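Local coordinates for DNA mismatch repair protein MutS (Thermus aquaticus, PDB 1EWQ) that recognises and binds mismatched DNA to start its repair, and has a weak ATPase activity, at residues C[20-23]-C[24-28]; C[60-64]-C[65-69]; C[115-118]-C[119-122]; C[226-229]-C[230-233]; C[490-493]-C[494-498]. All blocks are in the same frame, centred on the assembly; numbering follows the deposited sequence.

Contact 1 (C[20-23]-C[24-28]); sequences YVEL and RDQYP
Val21 and Arg24 lie side by side: the Val21 CG1 methyl is 3.3 Å from Arg24 NH2, while its CG2 branch sits over one face of the guanidinium, 4.1 Å above the plane and offset toward the rim. Arg24 reaches this place because CG stands anti to the backbone N (chi1 -176°) and the chain then bends at chi3, which folds the guanidinium back along the preceding turn. The Asp25 carboxylate meets the edge of the same flat group. Arg24 NH2 donates to Asp25 OD2 over 3.1 Å in a salt bridge; OD2 lies near the guanidinium plane and is met on its syn side, though NH2 stands 29° out of the carboxylate plane, and a weaker bond runs to Asp25 OD1. The Tyr20 ring crosses Arg24 at an angle, the two planes 59° apart, and its OH, bonded to Phe43 N, is 4.2 Å from Arg24 CD. These side chains sit on the last turns of helix 15-26 in the mismatch-recognition domain I, where Arg24 N to Tyr20 O and Asp25 N to Val21 O are regular helical bonds. Toward the helix end the bonding changes to i to i+3, Gln26 N to Leu23 O at 2.9 Å. Gln26 NE2 makes a weak bond to Glu22 O, and the Tyr27 ring edge lies 3.6 Å from Leu23 O at CD1.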
# COMPACT_ATOMS: atom_id res chain seq x y z
N TYR C 20 8.48 29.19 -18.08
CA TYR C 20 8.00 27.95 -17.47
C TYR C 20 7.35 27.00 -18.48
O TYR C 20 7.76 25.84 -18.62
CB TYR C 20 6.98 28.28 -16.37
CG TYR C 20 6.11 27.12 -15.94
CD1 TYR C 20 6.64 26.05 -15.22
CD2 TYR C 20 4.76 27.09 -16.27
CE1 TYR C 20 5.84 24.98 -14.83
CE2 TYR C 20 3.95 26.02 -15.89
CZ TYR C 20 4.50 24.97 -15.17
OH TYR C 20 3.70 23.91 -14.79
N VAL C 21 6.32 27.50 -19.16
CA VAL C 21 5.58 26.73 -20.15
C VAL C 21 6.46 26.21 -21.29
O VAL C 21 6.23 25.13 -21.81
CB VAL C 21 4.42 27.57 -20.73
CG1 VAL C 21 3.83 26.90 -21.97
CG2 VAL C 21 3.34 27.75 -19.67
N GLU C 22 7.48 26.99 -21.65
CA GLU C 22 8.39 26.61 -22.73
C GLU C 22 9.14 25.33 -22.37
O GLU C 22 9.20 24.39 -23.17
CB GLU C 22 9.41 27.73 -22.97
CG GLU C 22 9.94 27.78 -24.39
CD GLU C 22 8.94 28.37 -25.36
OE1 GLU C 22 8.57 29.55 -25.18
OE2 GLU C 22 8.51 27.65 -26.29
N LEU C 23 9.72 25.30 -21.17
CA LEU C 23 10.47 24.14 -20.70
C LEU C 23 9.53 22.95 -20.51
O LEU C 23 9.83 21.83 -20.95
CB LEU C 23 11.16 24.45 -19.38
CG LEU C 23 12.23 25.55 -19.38
CD1 LEU C 23 12.65 25.87 -17.96
CD2 LEU C 23 13.42 25.11 -20.21
N ARG C 24 8.40 23.19 -19.87
CA ARG C 24 7.42 22.16 -19.59
C ARG C 24 7.11 21.29 -20.80
O ARG C 24 7.27 20.07 -20.76
CB ARG C 24 6.12 22.78 -19.08
CG ARG C 24 5.06 21.78 -18.68
CD ARG C 24 3.69 22.43 -18.69
NE ARG C 24 3.41 22.99 -20.01
CZ ARG C 24 2.31 23.68 -20.33
NH1 ARG C 24 1.38 23.91 -19.42
NH2 ARG C 24 2.16 24.13 -21.57
N ASP C 25 6.66 21.92 -21.88
CA ASP C 25 6.31 21.20 -23.10
C ASP C 25 7.45 20.38 -23.68
O ASP C 25 7.23 19.43 -24.42
CB ASP C 25 5.78 22.18 -24.16
CG ASP C 25 4.45 22.80 -23.77
OD1 ASP C 25 3.50 22.04 -23.48
OD2 ASP C 25 4.35 24.04 -23.76
N GLN C 26 8.68 20.74 -23.33
CA GLN C 26 9.85 20.01 -23.80
C GLN C 26 9.95 18.62 -23.16
O GLN C 26 10.63 17.75 -23.69
CB GLN C 26 11.12 20.80 -23.50
CG GLN C 26 11.34 21.98 -24.42
CD GLN C 26 12.53 22.82 -24.01
OE1 GLN C 26 13.59 22.29 -23.67
NE2 GLN C 26 12.37 24.14 -24.06
N TYR C 27 9.30 18.43 -22.01
CA TYR C 27 9.33 17.14 -21.33
C TYR C 27 7.93 16.66 -20.93
O TYR C 27 7.61 16.54 -19.75
CB TYR C 27 10.23 17.22 -20.09
CG TYR C 27 11.64 17.67 -20.40
CD1 TYR C 27 11.96 19.02 -20.45
CD2 TYR C 27 12.65 16.74 -20.66
CE1 TYR C 27 13.25 19.44 -20.74
CE2 TYR C 27 13.94 17.14 -20.96
CZ TYR C 27 14.23 18.49 -21.00
OH TYR C 27 15.52 18.89 -21.29
N PRO C 28 7.09 16.38 -21.93
CA PRO C 28 5.70 15.91 -21.84
C PRO C 28 5.40 14.80 -20.84
O PRO C 28 4.31 14.78 -20.25
CB PRO C 28 5.41 15.47 -23.27
CG PRO C 28 6.21 16.43 -24.07
CD PRO C 28 7.51 16.45 -23.34

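Contact 2 (C[60-64]-C[65-69]); sequences HKTSK and DFTTP. With nucleotides of chain B.
Ser63 binds Phe66 O with two donors: OG gives a 2.9 Å bond in the carbonyl plane, and the backbone N reaches the same oxygen from above that plane. The hydroxyl is placed for this by chi1 of 66°, between the backbone N and the carbonyl carbon. With an alanine here, Phe66 O would probably keep the amide bond alone, and the turn would lose a link between its arms. Lys61 N bonds to Thr68 O at 2.8 Å and Thr68 N to Lys61 O at 3.3 Å, an antiparallel hydrogen-bonded pair. In the adjacent non-hydrogen-bonded pair, Thr62 OG1 and Thr67 OG1 share a 2.8 Å hydrogen bond. On the sheet face carrying Lys61 and Thr68, Lys61 CB packs on Thr68 CG2 at 3.9 Å. Extended Lys64 packs along the DNA sugar-phosphate backbone, its CD 3.3 Å from OP2 of DG17 of chain B. Asp65 OD2 lies 3.2 Å from OP1 of DA16 of chain B, two normally anionic oxygens whose approach is probably unfavourable unless a proton or another partner screens it. Strands 59-62 and 67-74 form a beta hairpin at the edge of the domain I sheet, its turn against the bound DNA's phosphates.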
# COMPACT_ATOMS: atom_id res chain seq x y z
N HIS C 60 -2.30 30.44 -5.99
CA HIS C 60 -2.47 30.96 -7.35
C HIS C 60 -1.44 32.05 -7.62
O HIS C 60 -0.89 32.64 -6.70
CB HIS C 60 -3.88 31.53 -7.51
CG HIS C 60 -4.47 32.03 -6.23
ND1 HIS C 60 -5.08 31.19 -5.32
CD2 HIS C 60 -4.49 33.27 -5.68
CE1 HIS C 60 -5.44 31.89 -4.26
NE2 HIS C 60 -5.10 33.15 -4.45
N LYS C 61 -1.19 32.29 -8.90
CA LYS C 61 -0.23 33.30 -9.33
C LYS C 61 -0.99 34.30 -10.20
O LYS C 61 -1.18 34.07 -11.39
CB LYS C 61 0.90 32.65 -10.14
CG LYS C 61 2.14 33.52 -10.32
CD LYS C 61 2.72 33.91 -8.97
CE LYS C 61 4.12 34.49 -9.10
NZ LYS C 61 5.10 33.47 -9.56
N THR C 62 -1.41 35.40 -9.59
CA THR C 62 -2.18 36.41 -10.31
C THR C 62 -1.33 37.48 -10.99
O THR C 62 -0.34 37.96 -10.43
CB THR C 62 -3.20 37.11 -9.38
OG1 THR C 62 -4.16 36.15 -8.93
CG2 THR C 62 -3.91 38.24 -10.11
N SER C 63 -1.73 37.83 -12.20
CA SER C 63 -1.08 38.85 -13.02
C SER C 63 -2.20 39.52 -13.82
O SER C 63 -3.13 38.84 -14.25
CB SER C 63 -0.07 38.22 -13.98
OG SER C 63 -0.73 37.41 -14.95
N LYS C 64 -2.11 40.83 -14.02
CA LYS C 64 -3.13 41.58 -14.75
C LYS C 64 -3.87 40.71 -15.77
O LYS C 64 -5.09 40.55 -15.71
CB LYS C 64 -2.50 42.77 -15.47
CG LYS C 64 -3.51 43.62 -16.22
CD LYS C 64 -2.86 44.84 -16.82
CE LYS C 64 -3.88 45.71 -17.53
NZ LYS C 64 -3.24 46.90 -18.15
N ASP C 65 -3.10 40.16 -16.70
CA ASP C 65 -3.62 39.30 -17.74
C ASP C 65 -4.60 38.29 -17.11
O ASP C 65 -5.81 38.43 -17.27
CB ASP C 65 -2.45 38.58 -18.40
CG ASP C 65 -1.26 39.51 -18.62
OD1 ASP C 65 -1.40 40.48 -19.40
OD2 ASP C 65 -0.19 39.27 -18.00
N PHE C 66 -4.07 37.29 -16.41
CA PHE C 66 -4.92 36.30 -15.76
C PHE C 66 -4.25 35.69 -14.54
O PHE C 66 -3.11 36.02 -14.20
CB PHE C 66 -5.32 35.19 -16.75
CG PHE C 66 -4.26 34.13 -16.98
CD1 PHE C 66 -4.64 32.86 -17.40
CD2 PHE C 66 -2.91 34.39 -16.77
CE1 PHE C 66 -3.69 31.86 -17.61
CE2 PHE C 66 -1.95 33.40 -16.97
CZ PHE C 66 -2.34 32.13 -17.40
N THR C 67 -4.97 34.79 -13.87
CA THR C 67 -4.46 34.11 -12.70
C THR C 67 -4.43 32.62 -13.00
O THR C 67 -5.30 32.10 -13.70
CB THR C 67 -5.34 34.34 -11.46
OG1 THR C 67 -4.72 33.74 -10.31
CG2 THR C 67 -6.72 33.71 -11.65
N THR C 68 -3.41 31.93 -12.49
CA THR C 68 -3.27 30.50 -12.71
C THR C 68 -2.98 29.77 -11.41
O THR C 68 -2.45 30.35 -10.46
CB THR C 68 -2.11 30.21 -13.70
OG1 THR C 68 -2.05 28.80 -13.96
CG2 THR C 68 -0.77 30.67 -13.12
N PRO C 69 -3.35 28.48 -11.35
CA PRO C 69 -3.10 27.71 -10.14
C PRO C 69 -1.59 27.61 -9.86
O PRO C 69 -0.78 27.58 -10.80
CB PRO C 69 -3.72 26.35 -10.47
CG PRO C 69 -4.87 26.73 -11.36
CD PRO C 69 -4.24 27.76 -12.27
P DA B 16 2.01 42.17 -15.09
OP1 DA B 16 1.07 41.23 -15.75
OP2 DA B 16 3.09 42.82 -15.88
O5' DA B 16 1.14 43.29 -14.37
C5' DA B 16 0.24 42.95 -13.33
C4' DA B 16 -0.13 44.18 -12.53
O4' DA B 16 1.06 44.68 -11.86
C3' DA B 16 -0.68 45.34 -13.36
O3' DA B 16 -1.74 45.98 -12.65
C2' DA B 16 0.52 46.25 -13.54
C1' DA B 16 1.37 46.00 -12.30
N9 DA B 16 2.81 46.05 -12.55
C8 DA B 16 3.46 45.57 -13.66
N7 DA B 16 4.77 45.71 -13.60
C5 DA B 16 4.98 46.33 -12.38
C6 DA B 16 6.16 46.74 -11.73
N6 DA B 16 7.38 46.57 -12.23
N1 DA B 16 6.03 47.33 -10.52
C2 DA B 16 4.80 47.49 -10.01
N3 DA B 16 3.62 47.14 -10.53
C4 DA B 16 3.79 46.56 -11.73
P DG B 17 -2.45 47.27 -13.28
OP1 DG B 17 -3.83 47.32 -12.73
OP2 DG B 17 -2.24 47.28 -14.76
O5' DG B 17 -1.62 48.47 -12.65
C5' DG B 17 -1.45 48.57 -11.24
C4' DG B 17 -0.64 49.79 -10.89
O4' DG B 17 0.78 49.57 -11.14
C3' DG B 17 -1.02 51.04 -11.69
O3' DG B 17 -1.00 52.18 -10.83
C2' DG B 17 0.09 51.13 -12.73
C1' DG B 17 1.28 50.61 -11.95
N9 DG B 17 2.38 50.08 -12.75
C8 DG B 17 2.28 49.40 -13.95
N7 DG B 17 3.44 49.04 -14.43
C5 DG B 17 4.36 49.51 -13.50
C6 DG B 17 5.77 49.42 -13.47
O6 DG B 17 6.52 48.88 -14.30
N1 DG B 17 6.31 50.03 -12.34
C2 DG B 17 5.58 50.65 -11.36
N2 DG B 17 6.28 51.19 -10.35
N3 DG B 17 4.26 50.74 -11.37
C4 DG B 17 3.72 50.15 -12.46

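Contact 3 (C[115-118]-C[119-122]); sequences LLTP and GTLL
Thr117 and Thr120 meet through their hydroxyls, Thr117 OG1 and Thr120 OG1 lying 2.7 Å apart as the two side chains cross at an angle. Both oxygens stand between their own backbone N and carbonyl carbon (chi1 73° and 64°), which turns them into the same bend. Thr117 OG1 is also bonded to Glu177 OE1, an oxygen that takes the Gly119 N proton as well. Thr117 O receives Thr120 N at 3.0 Å with a nearly straight N-H; this is the i to i+3 bond of a turn through Pro118 and Gly119. A water sits within the bend, 2.8 Å from Leu115 O and 2.8 Å from Thr120 OG1, with weaker contacts to Thr120 O and Thr117 N. Leu121 CD2 packs on Leu116 CB at 4.2 Å and also lies against Thr117 O. Helix 215-232 covers the bend, Thr117 packing on Tyr227 and Thr120 on Thr231. The turn leaves strand 110-116, one of the two edge strands of the domain I sheet. In this buried bend the two hydroxyls, Thr117 O, Thr120 N and Gly119 N find partners within the turn, in the water or at Glu177, whose carboxylate would probably favour its ionised form beside these donors.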
# COMPACT_ATOMS: atom_id res chain seq x y z
N LEU C 115 16.96 15.01 -14.93
CA LEU C 115 15.70 14.31 -14.88
C LEU C 115 15.84 13.27 -13.78
O LEU C 115 16.92 12.71 -13.58
CB LEU C 115 15.44 13.63 -16.22
CG LEU C 115 15.44 14.55 -17.45
CD1 LEU C 115 15.16 13.73 -18.70
CD2 LEU C 115 14.39 15.63 -17.29
N LEU C 116 14.76 13.02 -13.06
CA LEU C 116 14.78 12.01 -12.00
C LEU C 116 13.80 10.92 -12.36
O LEU C 116 12.59 11.13 -12.34
CB LEU C 116 14.41 12.61 -10.65
CG LEU C 116 15.33 13.71 -10.08
CD1 LEU C 116 14.89 14.05 -8.67
CD2 LEU C 116 16.76 13.23 -10.07
N THR C 117 14.33 9.76 -12.71
CA THR C 117 13.51 8.62 -13.06
C THR C 117 14.02 7.45 -12.23
O THR C 117 15.19 7.36 -11.94
CB THR C 117 13.58 8.32 -14.58
OG1 THR C 117 14.84 7.73 -14.91
CG2 THR C 117 13.39 9.63 -15.36
N PRO C 118 13.13 6.53 -11.86
CA PRO C 118 13.51 5.37 -11.05
C PRO C 118 14.81 4.66 -11.41
O PRO C 118 15.61 4.36 -10.52
CB PRO C 118 12.28 4.46 -11.14
CG PRO C 118 11.68 4.82 -12.47
CD PRO C 118 11.82 6.32 -12.50
N GLY C 119 15.05 4.44 -12.69
CA GLY C 119 16.26 3.75 -13.09
C GLY C 119 17.51 4.57 -13.40
O GLY C 119 18.47 4.03 -13.92
N THR C 120 17.51 5.86 -13.09
CA THR C 120 18.67 6.69 -13.38
C THR C 120 19.04 7.60 -12.21
O THR C 120 19.74 8.60 -12.38
CB THR C 120 18.41 7.59 -14.61
OG1 THR C 120 17.35 8.51 -14.31
CG2 THR C 120 18.01 6.75 -15.83
N LEU C 121 18.59 7.24 -11.02
CA LEU C 121 18.85 8.04 -9.83
C LEU C 121 20.33 8.08 -9.42
O LEU C 121 21.03 7.06 -9.44
CB LEU C 121 18.00 7.53 -8.66
CG LEU C 121 16.49 7.53 -8.92
CD1 LEU C 121 15.78 6.87 -7.74
CD2 LEU C 121 15.99 8.97 -9.17
N LEU C 122 20.78 9.27 -9.05
CA LEU C 122 22.15 9.47 -8.60
C LEU C 122 22.20 9.98 -7.17
O LEU C 122 23.26 10.02 -6.56
CB LEU C 122 22.86 10.46 -9.53
CG LEU C 122 23.33 9.79 -10.81
CD1 LEU C 122 23.43 10.79 -11.94
CD2 LEU C 122 24.65 9.10 -10.55
O HOH W 1 17.72 10.40 -12.22

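Contact 4 (C[226-229]-C[230-233]); sequences AYAQ and RTQG
Thr231 and Ala228 make the side-chain hydrogen bond of this helical turn: Thr231 OG1 donates to Ala228 O over 2.9 Å. The hydroxyl can bend back to the preceding turn because chi1 is 67°, which puts OG1 between its own backbone N and carbonyl carbon. Ala228 O is gripped twice, since Gln232 N also binds it at 2.8 Å, and both donors arrive from the same face of the carbonyl plane. The other backbone bonds grade from firm to slack. Thr231 N to Tyr227 O is sound at 3.1 Å, whereas Arg230 N has weak bonds to Ala226 O and to Tyr227 O. With its positive phi of 72°, Gly233 closes helix 215-232 in a Schellman motif, which rests on two weak bonds from Gly233 N, to Gln229 O and to Arg230 O. Packing is supplied by the rest of the Thr231 and Arg230 side chains. Thr231 CG2 lies over one face of the Tyr227 ring, 4.1 Å from CE2, the two side chains crossing at an angle. Arg230 bends at chi3 and folds back over the start of the turn, so that one face of its guanidinium lies against Tyr227 CA, while its NH2 is 3.7 Å from Ala226 O. Tyr227 OH has weak bonds to Glu177 OE2 and Ser203 OG on the neighbouring sheet. The last turn also packs on strand 110-116, with Arg230 and Thr231 both touching Leu115, and Gln232 O accepts a bond from Arg343 NH2.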
# COMPACT_ATOMS: atom_id res chain seq x y z
N ALA C 226 21.55 7.07 -24.49
CA ALA C 226 20.80 8.25 -24.88
C ALA C 226 19.89 8.68 -23.74
O ALA C 226 19.80 9.86 -23.41
CB ALA C 226 19.96 7.97 -26.13
N TYR C 227 19.23 7.71 -23.12
CA TYR C 227 18.33 7.99 -22.01
C TYR C 227 19.05 8.53 -20.76
O TYR C 227 18.69 9.57 -20.24
CB TYR C 227 17.53 6.73 -21.66
CG TYR C 227 16.31 6.99 -20.80
CD1 TYR C 227 15.17 7.59 -21.33
CD2 TYR C 227 16.31 6.67 -19.44
CE1 TYR C 227 14.06 7.86 -20.55
CE2 TYR C 227 15.20 6.93 -18.63
CZ TYR C 227 14.08 7.53 -19.20
OH TYR C 227 12.99 7.81 -18.41
N ALA C 228 20.07 7.82 -20.30
CA ALA C 228 20.80 8.23 -19.10
C ALA C 228 21.59 9.53 -19.24
O ALA C 228 21.70 10.28 -18.28
CB ALA C 228 21.73 7.11 -18.64
N GLN C 229 22.14 9.80 -20.41
CA GLN C 229 22.90 11.03 -20.61
C GLN C 229 21.94 12.21 -20.51
O GLN C 229 22.30 13.29 -20.04
CB GLN C 229 23.63 10.99 -21.95
CG GLN C 229 24.62 9.82 -22.00
CD GLN C 229 25.48 9.74 -23.26
OE1 GLN C 229 24.98 9.87 -24.38
NE2 GLN C 229 26.77 9.49 -23.06
N ARG C 230 20.71 11.99 -20.94
CA ARG C 230 19.68 13.01 -20.88
C ARG C 230 19.34 13.27 -19.42
O ARG C 230 19.41 14.41 -18.96
CB ARG C 230 18.43 12.52 -21.62
CG ARG C 230 17.38 13.57 -21.92
CD ARG C 230 16.19 12.92 -22.63
NE ARG C 230 16.67 11.93 -23.60
CZ ARG C 230 15.90 11.08 -24.29
NH1 ARG C 230 14.58 11.09 -24.14
NH2 ARG C 230 16.48 10.21 -25.11
N THR C 231 19.00 12.22 -18.68
CA THR C 231 18.64 12.37 -17.27
C THR C 231 19.79 12.94 -16.45
O THR C 231 19.61 13.86 -15.66
CB THR C 231 18.20 11.02 -16.63
OG1 THR C 231 19.31 10.11 -16.57
CG2 THR C 231 17.08 10.38 -17.43
N GLN C 232 20.99 12.39 -16.65
CA GLN C 232 22.16 12.84 -15.91
C GLN C 232 22.50 14.29 -16.24
O GLN C 232 23.19 14.96 -15.48
CB GLN C 232 23.35 11.93 -16.22
CG GLN C 232 24.43 11.89 -15.13
CD GLN C 232 25.26 13.15 -15.05
OE1 GLN C 232 25.83 13.59 -16.06
NE2 GLN C 232 25.34 13.74 -13.86
N GLY C 233 22.00 14.77 -17.37
CA GLY C 233 22.29 16.13 -17.77
C GLY C 233 23.72 16.32 -18.24
O GLY C 233 24.26 17.43 -18.18

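Contact 5 (C[490-493]-C[494-498]); sequences RLEA and LIRRR
Leu491 O takes the shortest sound polar bond of this turn, from Ile495 N at 2.8 Å. The Ile495 side chain closes over the same oxygen: CG1 lies 3.1 Å from Leu491 O and CD1 3.6 Å from it, because CG1 is anti to the carbonyl carbon (chi1 -68°) and is carried back along the helix. With an alanine in its place, the CG1 and CD1 cover would be lost, which would probably leave a gap beside Leu491 O. The neighbouring bonds, Leu494 N to Arg490 O and Arg496 N to Glu492 O, continue the regular i to i+4 ladder of helix 479-511, a long helix of domain III that packs alongside helix 406-433 through Leu491 on Ala414 and Glu492 on His415. Arg496 turns its flat end back over the turn before it, with Glu492 O over one face of the guanidinium, although the exact placing of this group in the model is doubtful. The Glu492 carboxylate is near in charge only: OE1 is about 4.4 Å from Arg496 NH2, well out of the guanidinium plane. Arg490 has a salt bridge with Glu487, and Arg498 with Asp405, Glu501 and Glu505.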
# COMPACT_ATOMS: atom_id res chain seq x y z
N ARG C 490 29.79 42.96 2.71
CA ARG C 490 30.75 42.70 1.63
C ARG C 490 31.62 41.51 2.00
O ARG C 490 31.87 40.63 1.17
CB ARG C 490 31.64 43.93 1.38
CG ARG C 490 32.57 43.77 0.17
CD ARG C 490 33.53 44.95 -0.04
NE ARG C 490 34.90 44.62 0.36
CZ ARG C 490 35.34 44.66 1.61
NH1 ARG C 490 34.51 45.03 2.58
NH2 ARG C 490 36.59 44.33 1.91
N LEU C 491 32.09 41.49 3.24
CA LEU C 491 32.92 40.39 3.69
C LEU C 491 32.15 39.08 3.60
O LEU C 491 32.64 38.10 3.05
CB LEU C 491 33.39 40.63 5.12
CG LEU C 491 34.39 41.77 5.25
CD1 LEU C 491 34.83 41.93 6.70
CD2 LEU C 491 35.59 41.47 4.37
N GLU C 492 30.93 39.07 4.13
CA GLU C 492 30.11 37.88 4.11
C GLU C 492 29.91 37.35 2.69
O GLU C 492 29.96 36.14 2.46
CB GLU C 492 28.76 38.17 4.78
CG GLU C 492 28.87 38.25 6.31
CD GLU C 492 27.59 38.69 7.01
OE1 GLU C 492 26.51 38.67 6.38
OE2 GLU C 492 27.66 39.06 8.19
N ALA C 493 29.71 38.26 1.74
CA ALA C 493 29.52 37.86 0.35
C ALA C 493 30.81 37.28 -0.23
O ALA C 493 30.78 36.30 -0.99
CB ALA C 493 29.07 39.05 -0.47
N LEU C 494 31.95 37.87 0.12
CA LEU C 494 33.23 37.39 -0.37
C LEU C 494 33.57 36.05 0.26
O LEU C 494 34.16 35.19 -0.38
CB LEU C 494 34.35 38.38 -0.05
CG LEU C 494 34.52 39.58 -0.99
CD1 LEU C 494 35.82 40.29 -0.64
CD2 LEU C 494 34.56 39.11 -2.45
N ILE C 495 33.19 35.88 1.52
CA ILE C 495 33.46 34.63 2.22
C ILE C 495 32.71 33.46 1.58
O ILE C 495 33.30 32.39 1.37
CB ILE C 495 33.09 34.75 3.71
CG1 ILE C 495 34.05 35.73 4.39
CG2 ILE C 495 33.16 33.38 4.37
CD1 ILE C 495 33.70 36.03 5.84
N ARG C 496 31.44 33.64 1.25
CA ARG C 496 30.68 32.56 0.61
C ARG C 496 31.35 32.16 -0.70
O ARG C 496 31.44 30.98 -1.02
CB ARG C 496 29.24 32.98 0.32
CG ARG C 496 28.34 33.10 1.54
CD ARG C 496 26.90 33.35 1.12
NE ARG C 496 26.27 34.38 1.94
CZ ARG C 496 26.45 35.69 1.78
NH1 ARG C 496 27.24 36.14 0.82
NH2 ARG C 496 25.84 36.54 2.58
N ARG C 497 31.84 33.15 -1.44
CA ARG C 497 32.50 32.90 -2.71
C ARG C 497 33.77 32.07 -2.54
O ARG C 497 33.85 30.94 -3.02
CB ARG C 497 32.88 34.20 -3.43
CG ARG C 497 33.59 33.92 -4.75
CD ARG C 497 34.00 35.15 -5.53
NE ARG C 497 34.43 34.76 -6.87
CZ ARG C 497 34.83 35.60 -7.82
NH1 ARG C 497 34.87 36.90 -7.57
NH2 ARG C 497 35.18 35.15 -9.02
N ARG C 498 34.75 32.65 -1.85
CA ARG C 498 36.02 31.97 -1.61
C ARG C 498 35.83 30.58 -1.02
O ARG C 498 36.51 29.64 -1.42
CB ARG C 498 36.88 32.81 -0.66
CG ARG C 498 38.05 32.06 -0.01
CD ARG C 498 39.29 31.98 -0.89
NE ARG C 498 39.07 31.34 -2.19
CZ ARG C 498 39.94 30.51 -2.77
NH1 ARG C 498 41.08 30.22 -2.17
NH2 ARG C 498 39.66 29.99 -3.95

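Overall arrangement
The five contacts follow one another along the chain without overlap. Contacts 1, 2 and 3 belong to domain I: contact 1 ends helix 15-26, and contacts 2 and 3 reach opposite outer strands of one six-stranded sheet, their centres about 33 Å apart. Tyr27 packs on Leu115, joining contacts 1 and 3. Contacts 3 and 4 are the closest pair, with centres about 9 Å apart; a probable backbone hydrogen bond between Leu115 and Thr231 joins them, so the C-terminal end of helix 215-232 packs against the end of strand 110-116. Contact 5 stands apart on a long helix of domain III, its nearest atoms at least about 22 Å from any other. Contact 2 meets the DNA directly, while contact 5 comes within about 9 Å of it.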